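Local atomic coordinates of TarM (Staphylococcus aureus subsp. aureus 21178, PDB entry 4X7R), a protein that belongs to the group 1 glycosyltransferase family of GT-B fold and holds uridine-5'-diphosphate between its two Rossmann-like halves. Residues K351-G356 with E391-V396; V396-Q401 with L407-A412; N437-E442 with A450-Q455. The protein carries 1 engineered substitution. All coordinates share one frame; numbering follows the deposited sequence.

Interaction 1: K351-G356 with E391-V396. With UDP (uridine-5'-diphosphate), chain E.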
loop_
_atom_site.group_PDB
_atom_site.type_symbol
_atom_site.label_atom_id
_atom_site.label_comp_id
_atom_site.label_asym_id
_atom_site.label_seq_id
_atom_site.Cartn_x
_atom_site.Cartn_y
_atom_site.Cartn_z
ATOM N N LYS A 351 -26.634 -5.991 -11.820
ATOM C CA LYS A 351 -26.078 -5.559 -10.543
ATOM C C LYS A 351 -24.600 -5.177 -10.694
ATOM O O LYS A 351 -23.872 -5.810 -11.462
ATOM C CB LYS A 351 -26.208 -6.679 -9.493
ATOM C CG LYS A 351 -27.626 -6.932 -8.971
ATOM C CD LYS A 351 -27.655 -8.026 -7.877
ATOM C CE LYS A 351 -27.147 -7.583 -6.513
ATOM N NZ LYS A 351 -26.835 -8.735 -5.624
ATOM N N PHE A 352 -24.156 -4.162 -9.935
ATOM C CA PHE A 352 -22.774 -3.704 -9.917
ATOM C C PHE A 352 -22.255 -3.828 -8.492
ATOM O O PHE A 352 -22.783 -3.185 -7.578
ATOM C CB PHE A 352 -22.637 -2.269 -10.466
ATOM C CG PHE A 352 -22.836 -2.125 -11.962
ATOM C CD1 PHE A 352 -24.111 -2.150 -12.520
ATOM C CD2 PHE A 352 -21.752 -1.930 -12.808
ATOM C CE1 PHE A 352 -24.292 -2.027 -13.902
ATOM C CE2 PHE A 352 -21.938 -1.796 -14.192
ATOM C CZ PHE A 352 -23.205 -1.847 -14.728
ATOM N N HIS A 353 -21.259 -4.716 -8.299
ATOM C CA HIS A 353 -20.616 -4.985 -7.011
ATOM C C HIS A 353 -19.263 -4.304 -6.991
ATOM O O HIS A 353 -18.355 -4.708 -7.727
ATOM C CB HIS A 353 -20.439 -6.496 -6.786
ATOM C CG HIS A 353 -21.700 -7.252 -6.497
ATOM N ND1 HIS A 353 -21.659 -8.514 -5.935
ATOM C CD2 HIS A 353 -22.993 -6.913 -6.714
ATOM C CE1 HIS A 353 -22.919 -8.899 -5.831
ATOM N NE2 HIS A 353 -23.754 -7.967 -6.287
ATOM N N ILE A 354 -19.124 -3.265 -6.152
ATOM C CA ILE A 354 -17.895 -2.495 -6.056
ATOM C C ILE A 354 -17.216 -2.754 -4.716
ATOM O O ILE A 354 -17.742 -2.367 -3.671
ATOM C CB ILE A 354 -18.126 -0.979 -6.362
ATOM C CG1 ILE A 354 -18.930 -0.778 -7.679
ATOM C CG2 ILE A 354 -16.797 -0.210 -6.391
ATOM C CD1 ILE A 354 -19.366 0.638 -7.980
ATOM N N TYR A 355 -16.043 -3.414 -4.752
ATOM C CA TYR A 355 -15.255 -3.736 -3.566
ATOM C C TYR A 355 -14.084 -2.797 -3.387
ATOM O O TYR A 355 -13.503 -2.331 -4.372
ATOM C CB TYR A 355 -14.740 -5.181 -3.624
ATOM C CG TYR A 355 -15.817 -6.223 -3.415
ATOM C CD1 TYR A 355 -16.569 -6.703 -4.485
ATOM C CD2 TYR A 355 -16.072 -6.748 -2.147
ATOM C CE1 TYR A 355 -17.548 -7.676 -4.301
ATOM C CE2 TYR A 355 -17.049 -7.726 -1.954
ATOM C CZ TYR A 355 -17.788 -8.178 -3.034
ATOM O OH TYR A 355 -18.746 -9.140 -2.863
ATOM N N GLY A 356 -13.723 -2.571 -2.128
ATOM C CA GLY A 356 -12.593 -1.737 -1.748
ATOM C C GLY A 356 -12.961 -0.595 -0.830
ATOM O O GLY A 356 -14.128 -0.437 -0.458
ATOM N N GLU A 391 -15.871 -15.174 -8.553
ATOM C CA GLU A 391 -16.762 -16.281 -8.925
ATOM C C GLU A 391 -18.201 -15.761 -9.101
ATOM O O GLU A 391 -18.927 -16.228 -9.982
ATOM C CB GLU A 391 -16.740 -17.385 -7.847
ATOM C CG GLU A 391 -15.358 -17.884 -7.448
ATOM C CD GLU A 391 -15.355 -19.152 -6.614
ATOM O OE1 GLU A 391 -15.770 -20.215 -7.135
ATOM O OE2 GLU A 391 -14.917 -19.086 -5.443
ATOM N N ASP A 392 -18.589 -14.770 -8.275
ATOM C CA ASP A 392 -19.913 -14.147 -8.292
ATOM C C ASP A 392 -20.144 -13.201 -9.472
ATOM O O ASP A 392 -21.289 -12.831 -9.717
ATOM C CB ASP A 392 -20.179 -13.409 -6.965
ATOM C CG ASP A 392 -20.275 -14.297 -5.738
ATOM O OD1 ASP A 392 -20.955 -15.356 -5.819
ATOM O OD2 ASP A 392 -19.724 -13.908 -4.675
ATOM N N PHE A 393 -19.079 -12.785 -10.190
ATOM C CA PHE A 393 -19.232 -11.843 -11.306
ATOM C C PHE A 393 -19.319 -12.530 -12.663
ATOM O O PHE A 393 -18.641 -13.529 -12.888
ATOM C CB PHE A 393 -18.106 -10.787 -11.330
ATOM C CG PHE A 393 -17.648 -10.164 -10.026
ATOM C CD1 PHE A 393 -18.569 -9.769 -9.057
ATOM C CD2 PHE A 393 -16.303 -9.875 -9.810
ATOM C CE1 PHE A 393 -18.143 -9.165 -7.866
ATOM C CE2 PHE A 393 -15.879 -9.263 -8.624
ATOM C CZ PHE A 393 -16.799 -8.913 -7.658
ATOM N N LYS A 394 -20.153 -11.987 -13.570
ATOM C CA LYS A 394 -20.305 -12.465 -14.953
ATOM C C LYS A 394 -19.167 -11.844 -15.805
ATOM O O LYS A 394 -18.624 -12.487 -16.710
ATOM C CB LYS A 394 -21.688 -12.066 -15.505
ATOM C CG LYS A 394 -21.989 -12.641 -16.884
ATOM C CD LYS A 394 -23.464 -12.663 -17.176
ATOM C CE LYS A 394 -23.742 -13.453 -18.428
ATOM N NZ LYS A 394 -25.194 -13.704 -18.599
ATOM N N LEU A 395 -18.820 -10.583 -15.487
ATOM C CA LEU A 395 -17.753 -9.810 -16.110
ATOM C C LEU A 395 -17.238 -8.753 -15.147
ATOM O O LEU A 395 -17.862 -8.466 -14.121
ATOM C CB LEU A 395 -18.172 -9.193 -17.466
ATOM C CG LEU A 395 -19.281 -8.147 -17.436
ATOM C CD1 LEU A 395 -18.761 -6.786 -17.830
ATOM C CD2 LEU A 395 -20.395 -8.545 -18.338
ATOM N N VAL A 396 -16.089 -8.180 -15.481
ATOM C CA VAL A 396 -15.436 -7.148 -14.689
ATOM C C VAL A 396 -15.259 -5.904 -15.565
ATOM O O VAL A 396 -15.187 -5.989 -16.793
ATOM C CB VAL A 396 -14.138 -7.697 -14.021
ATOM C CG1 VAL A 396 -13.156 -6.598 -13.641
ATOM C CG2 VAL A 396 -14.476 -8.566 -12.811
HETATM N N1 UDP E . -7.612 -5.726 -3.678
HETATM C C2 UDP E . -8.138 -6.641 -2.785
HETATM N N3 UDP E . -9.346 -6.287 -2.231
HETATM C C4 UDP E . -10.056 -5.127 -2.454
HETATM C C5 UDP E . -9.425 -4.197 -3.355
HETATM C C6 UDP E . -8.249 -4.517 -3.929
HETATM O O2 UDP E . -7.581 -7.692 -2.500
HETATM O O4 UDP E . -11.163 -4.974 -1.905
HETATM C "C1'" UDP E . -6.413 -6.156 -4.442
HETATM C "C2'" UDP E . -6.731 -6.816 -5.780
HETATM O "O2'" UDP E . -6.988 -8.201 -5.616
HETATM C "C3'" UDP E . -5.437 -6.567 -6.556
HETATM C "C4'" UDP E . -4.968 -5.219 -6.017
HETATM O "O4'" UDP E . -5.627 -5.025 -4.743
HETATM O "O3'" UDP E . -4.432 -7.577 -6.451
HETATM C "C5'" UDP E . -5.240 -4.047 -6.926
HETATM O "O5'" UDP E . -4.289 -4.135 -8.009
HETATM P PA UDP E . -4.251 -3.180 -9.298
HETATM O O1A UDP E . -2.963 -3.377 -10.000
HETATM O O2A UDP E . -5.437 -3.537 -10.207
HETATM O O3A UDP E . -4.389 -1.700 -8.813
HETATM P PB UDP E . -3.606 -0.832 -7.713
HETATM O O1B UDP E . -2.150 -1.219 -7.701
HETATM O O2B UDP E . -4.208 -1.067 -6.323
HETATM O O3B UDP E . -3.705 0.633 -8.088
#
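At the uridine end of the UDP pocket, in the C-terminal Rossmann-like half of this GT-B protein, F393 packs against H353 and Y355 just before the point where the chain, at G356, reaches the base. F393 lies in the turn between helix 386-391 and strand 395-398. With its CG opposite the carbonyl carbon (chi1 -42°), its ring reaches across to strand 351-355, past the intervening strand 320-324, and meets it through two adjacent ring atoms, CE1 and CZ. CZ of F393 lies 3.7 Å from CE1 of Y355, which arrives at the edge of the phenylalanine ring, close to its plane. The neighbouring atom, F393 CE1, sits 3.7 Å from CB of H353. These contacts are apolar, and no hydrogen bond joins the two segments.

A weak hydrogen bond of 3.2 Å runs from K351 NZ to H353 NE2 within the strand. H353 ND1, buried by the contact, has no partner in the model; D392 OD2, at 5.9 Å, is too far to serve. Beyond Y355, G356 N lies 3.5 Å from UDP O4, a close approach to the base rather than a hydrogen bond.

Strand 351-355 runs between strands 377-381 and 320-324. H353 touches K380 and I320 on these two strands, and F393 reaches I324, while F352 and I354 pack against helix 333-346.

Interaction 2: V396-Q401 with L407-A412. With UDP (uridine-5'-diphosphate), chain E; 3YW ((2S)-2,3-dihydroxypropyl 2-acetamido-2-deoxy-alpha-D-glucopyranoside), chain F.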
loop_
_atom_site.group_PDB
_atom_site.type_symbol
_atom_site.label_atom_id
_atom_site.label_comp_id
_atom_site.label_asym_id
_atom_site.label_seq_id
_atom_site.Cartn_x
_atom_site.Cartn_y
_atom_site.Cartn_z
ATOM N N VAL A 396 -16.089 -8.180 -15.481
ATOM C CA VAL A 396 -15.436 -7.148 -14.689
ATOM C C VAL A 396 -15.259 -5.904 -15.565
ATOM O O VAL A 396 -15.187 -5.989 -16.793
ATOM C CB VAL A 396 -14.138 -7.697 -14.021
ATOM C CG1 VAL A 396 -13.156 -6.598 -13.641
ATOM C CG2 VAL A 396 -14.476 -8.566 -12.811
ATOM N N VAL A 397 -15.269 -4.746 -14.928
ATOM C CA VAL A 397 -15.173 -3.478 -15.617
ATOM C C VAL A 397 -14.001 -2.637 -15.084
ATOM O O VAL A 397 -13.661 -2.728 -13.895
ATOM C CB VAL A 397 -16.549 -2.768 -15.532
ATOM C CG1 VAL A 397 -16.885 -2.371 -14.097
ATOM C CG2 VAL A 397 -16.627 -1.583 -16.467
ATOM N N SER A 398 -13.367 -1.845 -15.981
ATOM C CA SER A 398 -12.299 -0.915 -15.618
ATOM C C SER A 398 -12.514 0.422 -16.305
ATOM O O SER A 398 -12.514 0.487 -17.534
ATOM C CB SER A 398 -10.923 -1.468 -15.965
ATOM O OG SER A 398 -9.936 -0.498 -15.639
ATOM N N THR A 399 -12.727 1.476 -15.503
ATOM C CA THR A 399 -12.883 2.858 -15.972
ATOM C C THR A 399 -11.609 3.634 -15.633
ATOM O O THR A 399 -11.542 4.832 -15.867
ATOM C CB THR A 399 -14.144 3.540 -15.368
ATOM O OG1 THR A 399 -14.184 3.303 -13.957
ATOM C CG2 THR A 399 -15.419 3.069 -16.014
ATOM N N SER A 400 -10.600 2.943 -15.101
ATOM C CA SER A 400 -9.316 3.529 -14.695
ATOM C C SER A 400 -8.661 4.310 -15.831
ATOM O O SER A 400 -8.701 3.874 -16.984
ATOM C CB SER A 400 -8.374 2.453 -14.174
ATOM O OG SER A 400 -7.236 3.066 -13.594
ATOM N N GLN A 401 -8.100 5.477 -15.501
ATOM C CA GLN A 401 -7.457 6.347 -16.489
ATOM C C GLN A 401 -5.950 6.159 -16.526
ATOM O O GLN A 401 -5.315 6.584 -17.496
ATOM C CB GLN A 401 -7.806 7.831 -16.237
ATOM C CG GLN A 401 -9.264 8.191 -16.540
ATOM C CD GLN A 401 -9.563 8.533 -17.971
ATOM O OE1 GLN A 401 -8.681 8.876 -18.764
ATOM N NE2 GLN A 401 -10.842 8.521 -18.312
ATOM N N LEU A 407 -3.440 -5.485 -12.001
ATOM C CA LEU A 407 -3.599 -6.834 -11.485
ATOM C C LEU A 407 -5.044 -7.278 -11.346
ATOM O O LEU A 407 -5.299 -8.449 -11.562
ATOM C CB LEU A 407 -2.819 -7.048 -10.178
ATOM C CG LEU A 407 -1.272 -6.954 -10.265
ATOM C CD1 LEU A 407 -0.663 -6.915 -8.857
ATOM C CD2 LEU A 407 -0.689 -8.136 -11.052
ATOM N N SER A 408 -5.982 -6.378 -10.987
ATOM C CA SER A 408 -7.405 -6.747 -10.819
ATOM C C SER A 408 -8.004 -7.230 -12.131
ATOM O O SER A 408 -8.700 -8.249 -12.146
ATOM C CB SER A 408 -8.217 -5.580 -10.265
ATOM O OG SER A 408 -8.264 -5.610 -8.849
ATOM N N MET A 409 -7.685 -6.532 -13.245
ATOM C CA MET A 409 -8.117 -6.927 -14.593
ATOM C C MET A 409 -7.522 -8.310 -14.931
ATOM O O MET A 409 -8.248 -9.205 -15.352
ATOM C CB MET A 409 -7.674 -5.887 -15.631
ATOM C CG MET A 409 -8.441 -4.573 -15.537
ATOM S SD MET A 409 -7.957 -3.426 -16.848
ATOM C CE MET A 409 -6.498 -2.663 -16.096
ATOM N N ILE A 410 -6.210 -8.486 -14.662
ATOM C CA ILE A 410 -5.495 -9.739 -14.900
ATOM C C ILE A 410 -6.087 -10.857 -14.036
ATOM O O ILE A 410 -6.320 -11.944 -14.545
ATOM C CB ILE A 410 -3.969 -9.562 -14.686
ATOM C CG1 ILE A 410 -3.361 -8.641 -15.800
ATOM C CG2 ILE A 410 -3.257 -10.953 -14.633
ATOM C CD1 ILE A 410 -1.787 -8.285 -15.607
ATOM N N GLU A 411 -6.376 -10.564 -12.745
ATOM C CA GLU A 411 -6.965 -11.521 -11.789
ATOM C C GLU A 411 -8.335 -11.998 -12.274
ATOM O O GLU A 411 -8.589 -13.195 -12.256
ATOM C CB GLU A 411 -7.073 -10.916 -10.386
ATOM C CG GLU A 411 -5.737 -10.798 -9.668
ATOM C CD GLU A 411 -5.749 -9.919 -8.434
ATOM O OE1 GLU A 411 -6.848 -9.678 -7.882
ATOM O OE2 GLU A 411 -4.661 -9.446 -8.032
ATOM N N ALA A 412 -9.177 -11.073 -12.770
ATOM C CA ALA A 412 -10.506 -11.379 -13.310
ATOM C C ALA A 412 -10.398 -12.317 -14.502
ATOM O O ALA A 412 -11.160 -13.276 -14.601
ATOM C CB ALA A 412 -11.211 -10.095 -13.720
HETATM N N1 UDP E . -7.612 -5.726 -3.678
HETATM C C2 UDP E . -8.138 -6.641 -2.785
HETATM N N3 UDP E . -9.346 -6.287 -2.231
HETATM C C4 UDP E . -10.056 -5.127 -2.454
HETATM C C5 UDP E . -9.425 -4.197 -3.355
HETATM C C6 UDP E . -8.249 -4.517 -3.929
HETATM O O2 UDP E . -7.581 -7.692 -2.500
HETATM O O4 UDP E . -11.163 -4.974 -1.905
HETATM C "C1'" UDP E . -6.413 -6.156 -4.442
HETATM C "C2'" UDP E . -6.731 -6.816 -5.780
HETATM O "O2'" UDP E . -6.988 -8.201 -5.616
HETATM C "C3'" UDP E . -5.437 -6.567 -6.556
HETATM C "C4'" UDP E . -4.968 -5.219 -6.017
HETATM O "O4'" UDP E . -5.627 -5.025 -4.743
HETATM O "O3'" UDP E . -4.432 -7.577 -6.451
HETATM C "C5'" UDP E . -5.240 -4.047 -6.926
HETATM O "O5'" UDP E . -4.289 -4.135 -8.009
HETATM P PA UDP E . -4.251 -3.180 -9.298
HETATM O O1A UDP E . -2.963 -3.377 -10.000
HETATM O O2A UDP E . -5.437 -3.537 -10.207
HETATM O O3A UDP E . -4.389 -1.700 -8.813
HETATM P PB UDP E . -3.606 -0.832 -7.713
HETATM O O1B UDP E . -2.150 -1.219 -7.701
HETATM O O2B UDP E . -4.208 -1.067 -6.323
HETATM O O3B UDP E . -3.705 0.633 -8.088
HETATM O O3A 3YW F . 1.408 4.408 -6.053
HETATM C C4A 3YW F . 0.647 0.812 -6.780
HETATM C C5A 3YW F . 0.425 2.299 -6.647
HETATM O O5 3YW F . 1.157 -1.315 -8.943
HETATM C C6A 3YW F . 1.684 3.030 -6.249
HETATM C C5 3YW F . 0.457 -2.470 -9.425
HETATM C C6 3YW F . 1.371 -3.650 -9.200
HETATM C C4 3YW F . 0.070 -2.231 -10.883
HETATM O O6 3YW F . 2.611 -3.500 -9.876
HETATM C C3 3YW F . -0.946 -1.094 -10.928
HETATM O O4 3YW F . -0.523 -3.403 -11.432
HETATM O O3 3YW F . -1.338 -0.791 -12.267
HETATM O O7 3YW F . -0.885 2.633 -11.408
HETATM C C7 3YW F . -1.703 2.213 -10.596
HETATM C C8 3YW F . -2.971 2.953 -10.290
HETATM N N2 3YW F . -1.524 1.066 -9.938
HETATM C C2 3YW F . -0.426 0.154 -10.214
HETATM C C1 3YW F . 0.408 -0.103 -8.946
HETATM O O1 3YW F . -0.219 0.183 -7.728
HETATM O O2 3YW F . -0.595 2.527 -5.674
#
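V396 and S398 of strand 395-398 pack against A412 and M409 of helix 407-414, the first strand and the helix of a beta-alpha-beta crossover completed by strand 419-422. The packing is side chain to side chain. V396 CG2 meets A412 CB at 3.7 Å, a branch against a single methyl. Two residues further along the strand, S398 CB lies 3.7 Å from M409 SD; the methionine chain, bent at its last torsion (chi3 -85°), also touches V419 and A421. Apolar contact to the ligand 3YW is made by L407 CD1, 3.9 Å from its C6.

No hydrogen bond joins the two segments; the helix directs its bonds to UDP. At its N-terminal end two backbone amides grip the alpha-phosphate: L407 N reaches O1A at 2.9 Å (156° at the hydrogen), and S408 N reaches O2A at 3.0 Å (168°). The helix end probably adds a favourable field for this charge. E411, whose distance in sequence from the 3YW-bound E403 is consistent with the EX7E motif found in several GT-B families, spans the ribose diol: its OE1 takes UDP O2' at 2.7 Å, and its OE2 takes O3' at 2.5 Å, a length short enough to be doubtful.

Interaction 3: N437-E442 with A450-Q455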
loop_
_atom_site.group_PDB
_atom_site.type_symbol
_atom_site.label_atom_id
_atom_site.label_comp_id
_atom_site.label_asym_id
_atom_site.label_seq_id
_atom_site.Cartn_x
_atom_site.Cartn_y
_atom_site.Cartn_z
ATOM N N ASN A 437 -11.345 -11.890 -26.048
ATOM C CA ASN A 437 -11.304 -12.287 -24.639
ATOM C C ASN A 437 -11.858 -11.195 -23.702
ATOM O O ASN A 437 -11.810 -11.323 -22.478
ATOM C CB ASN A 437 -9.887 -12.732 -24.267
ATOM C CG ASN A 437 -8.852 -11.640 -24.205
ATOM O OD1 ASN A 437 -9.158 -10.467 -23.993
ATOM N ND2 ASN A 437 -7.585 -12.023 -24.262
ATOM N N GLY A 438 -12.393 -10.142 -24.314
ATOM C CA GLY A 438 -12.960 -8.973 -23.650
ATOM C C GLY A 438 -13.076 -7.805 -24.614
ATOM O O GLY A 438 -12.964 -7.982 -25.836
ATOM N N TYR A 439 -13.287 -6.595 -24.063
ATOM C CA TYR A 439 -13.416 -5.389 -24.877
ATOM C C TYR A 439 -12.532 -4.256 -24.396
ATOM O O TYR A 439 -12.455 -3.989 -23.184
ATOM C CB TYR A 439 -14.880 -4.911 -24.947
ATOM C CG TYR A 439 -15.824 -5.838 -25.688
ATOM C CD1 TYR A 439 -15.693 -6.055 -27.058
ATOM C CD2 TYR A 439 -16.905 -6.428 -25.036
ATOM C CE1 TYR A 439 -16.577 -6.888 -27.749
ATOM C CE2 TYR A 439 -17.815 -7.236 -25.724
ATOM C CZ TYR A 439 -17.636 -7.478 -27.075
ATOM O OH TYR A 439 -18.519 -8.300 -27.735
ATOM N N LEU A 440 -11.867 -3.590 -25.363
ATOM C CA LEU A 440 -11.046 -2.395 -25.171
ATOM C C LEU A 440 -11.889 -1.232 -25.651
ATOM O O LEU A 440 -12.236 -1.150 -26.840
ATOM C CB LEU A 440 -9.732 -2.460 -25.965
ATOM C CG LEU A 440 -8.633 -3.316 -25.359
ATOM C CD1 LEU A 440 -7.495 -3.508 -26.350
ATOM C CD2 LEU A 440 -8.135 -2.730 -24.021
ATOM N N ILE A 441 -12.288 -0.373 -24.715
ATOM C CA ILE A 441 -13.154 0.775 -25.005
ATOM C C ILE A 441 -12.331 2.048 -25.154
ATOM O O ILE A 441 -11.418 2.292 -24.364
ATOM C CB ILE A 441 -14.254 0.908 -23.900
ATOM C CG1 ILE A 441 -15.070 -0.395 -23.704
ATOM C CG2 ILE A 441 -15.153 2.147 -24.072
ATOM C CD1 ILE A 441 -15.708 -1.023 -24.954
ATOM N N GLU A 442 -12.670 2.866 -26.156
ATOM C CA GLU A 442 -12.047 4.162 -26.386
ATOM C C GLU A 442 -12.229 4.967 -25.098
ATOM O O GLU A 442 -13.342 5.015 -24.569
ATOM C CB GLU A 442 -12.717 4.859 -27.579
ATOM C CG GLU A 442 -11.939 6.046 -28.117
ATOM C CD GLU A 442 -12.719 6.972 -29.031
ATOM O OE1 GLU A 442 -13.902 6.681 -29.328
ATOM O OE2 GLU A 442 -12.142 8.003 -29.442
ATOM N N ALA A 450 -21.038 1.089 -21.883
ATOM C CA ALA A 450 -22.358 0.656 -21.421
ATOM C C ALA A 450 -22.941 -0.369 -22.415
ATOM O O ALA A 450 -23.483 -1.387 -21.984
ATOM C CB ALA A 450 -23.290 1.853 -21.285
ATOM N N ASP A 451 -22.749 -0.130 -23.732
ATOM C CA ASP A 451 -23.190 -1.014 -24.817
ATOM C C ASP A 451 -22.523 -2.388 -24.752
ATOM O O ASP A 451 -23.205 -3.400 -24.916
ATOM C CB ASP A 451 -22.927 -0.373 -26.197
ATOM C CG ASP A 451 -23.916 0.703 -26.623
ATOM O OD1 ASP A 451 -25.027 0.767 -26.033
ATOM O OD2 ASP A 451 -23.596 1.462 -27.569
ATOM N N LYS A 452 -21.197 -2.424 -24.502
ATOM C CA LYS A 452 -20.434 -3.675 -24.435
ATOM C C LYS A 452 -20.747 -4.495 -23.197
ATOM O O LYS A 452 -20.779 -5.723 -23.283
ATOM C CB LYS A 452 -18.922 -3.453 -24.633
ATOM C CG LYS A 452 -18.573 -2.838 -25.999
ATOM C CD LYS A 452 -18.778 -3.757 -27.197
ATOM C CE LYS A 452 -18.747 -3.003 -28.509
ATOM N NZ LYS A 452 -17.393 -2.483 -28.835
ATOM N N ILE A 453 -21.027 -3.824 -22.065
ATOM C CA ILE A 453 -21.424 -4.472 -20.815
ATOM C C ILE A 453 -22.776 -5.159 -21.060
ATOM O O ILE A 453 -22.916 -6.340 -20.733
ATOM C CB ILE A 453 -21.448 -3.463 -19.630
ATOM C CG1 ILE A 453 -20.008 -3.136 -19.166
ATOM C CG2 ILE A 453 -22.312 -3.976 -18.451
ATOM C CD1 ILE A 453 -19.849 -1.791 -18.461
ATOM N N LEU A 454 -23.730 -4.434 -21.707
ATOM C CA LEU A 454 -25.068 -4.928 -22.032
ATOM C C LEU A 454 -25.035 -6.150 -22.944
ATOM O O LEU A 454 -25.705 -7.131 -22.639
ATOM C CB LEU A 454 -25.954 -3.816 -22.604
ATOM C CG LEU A 454 -26.497 -2.817 -21.590
ATOM C CD1 LEU A 454 -26.842 -1.506 -22.255
ATOM C CD2 LEU A 454 -27.688 -3.380 -20.841
ATOM N N GLN A 455 -24.224 -6.118 -24.025
ATOM C CA GLN A 455 -24.035 -7.254 -24.940
ATOM C C GLN A 455 -23.533 -8.462 -24.129
ATOM O O GLN A 455 -24.121 -9.535 -24.195
ATOM C CB GLN A 455 -22.987 -6.928 -26.031
ATOM C CG GLN A 455 -23.421 -5.938 -27.107
ATOM C CD GLN A 455 -22.282 -5.567 -28.041
ATOM O OE1 GLN A 455 -21.474 -6.408 -28.464
ATOM N NE2 GLN A 455 -22.209 -4.293 -28.408
HETATM O O HOH W 1 -14.628 -2.397 -27.935
#
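K452 folds back over the ring of Y439 because its chain turns at the second torsion (chi2 -70°), which brings CD above the aromatic plane instead of letting the chain run straight out from the helix. Y439 has CG opposite its own carbonyl carbon, and this places the ring between strand and helix. The two segments form a beta-alpha unit of the C-terminal Rossmann-like half: strand 438-441, outermost in its parallel sheet within the chain, is followed by helix 446-457, whose segment 450-455 runs almost antiparallel to the strand (171° between directions, axes 9.8 Å apart).

At the centre of the contact is a CH-pi interaction. K452 CD stands 3.6 Å from the centroid of the Y439 ring and only 1° off its normal, so the methylene sits over the centre, and the lysine chain crosses the ring at about a right angle. Nearer the helix backbone, K452 CB meets Y439 CD2 at 3.6 Å. The phenol and the carboxamide of Q455 are steeply inclined; OH of Y439 and OE1 of Q455 come to 3.6 Å without a hydrogen bond between them. The same ring makes an edge-to-face contact with F466 of helix 460-477.

Beyond CD, the lysine serves a polar role. One water accepts from K452 NZ at 2.9 Å and donates to L440 O, also at 2.9 Å, linking helix side chain to strand backbone. Thus the aliphatic part of the lysine covers the aromatic ring while its ammonium group is bridged by one water to L440 O, with D448 OD1, a turn earlier, as a long, weak second partner. I441 completes the packing along the lysine: its CD1 presses against K452 CG at 3.5 Å.

How the interactions relate
All three interactions belong to one parallel six-stranded sheet and its flanking helices in the C-terminal Rossmann-like half of the protein. They follow in series along the chain. Interactions 1 and 2, with centres 11 Å apart, share V396 and strand 395-398, and both touch UDP, the first near its base and the second at its phosphate and ribose. Interaction 3 lies about 15 Å from interaction 1 and 13 Å from interaction 2, centre to centre, at the strand 438-441 margin of the sheet. I453 on helix 446-457 connects it to both: its CG1 lies 4.1 Å from L395 CD1, and its CD1 3.8 Å from V397 CG2. Through I453, helix 446-457 packs on strand 395-398, whose following helix 407-414 binds UDP.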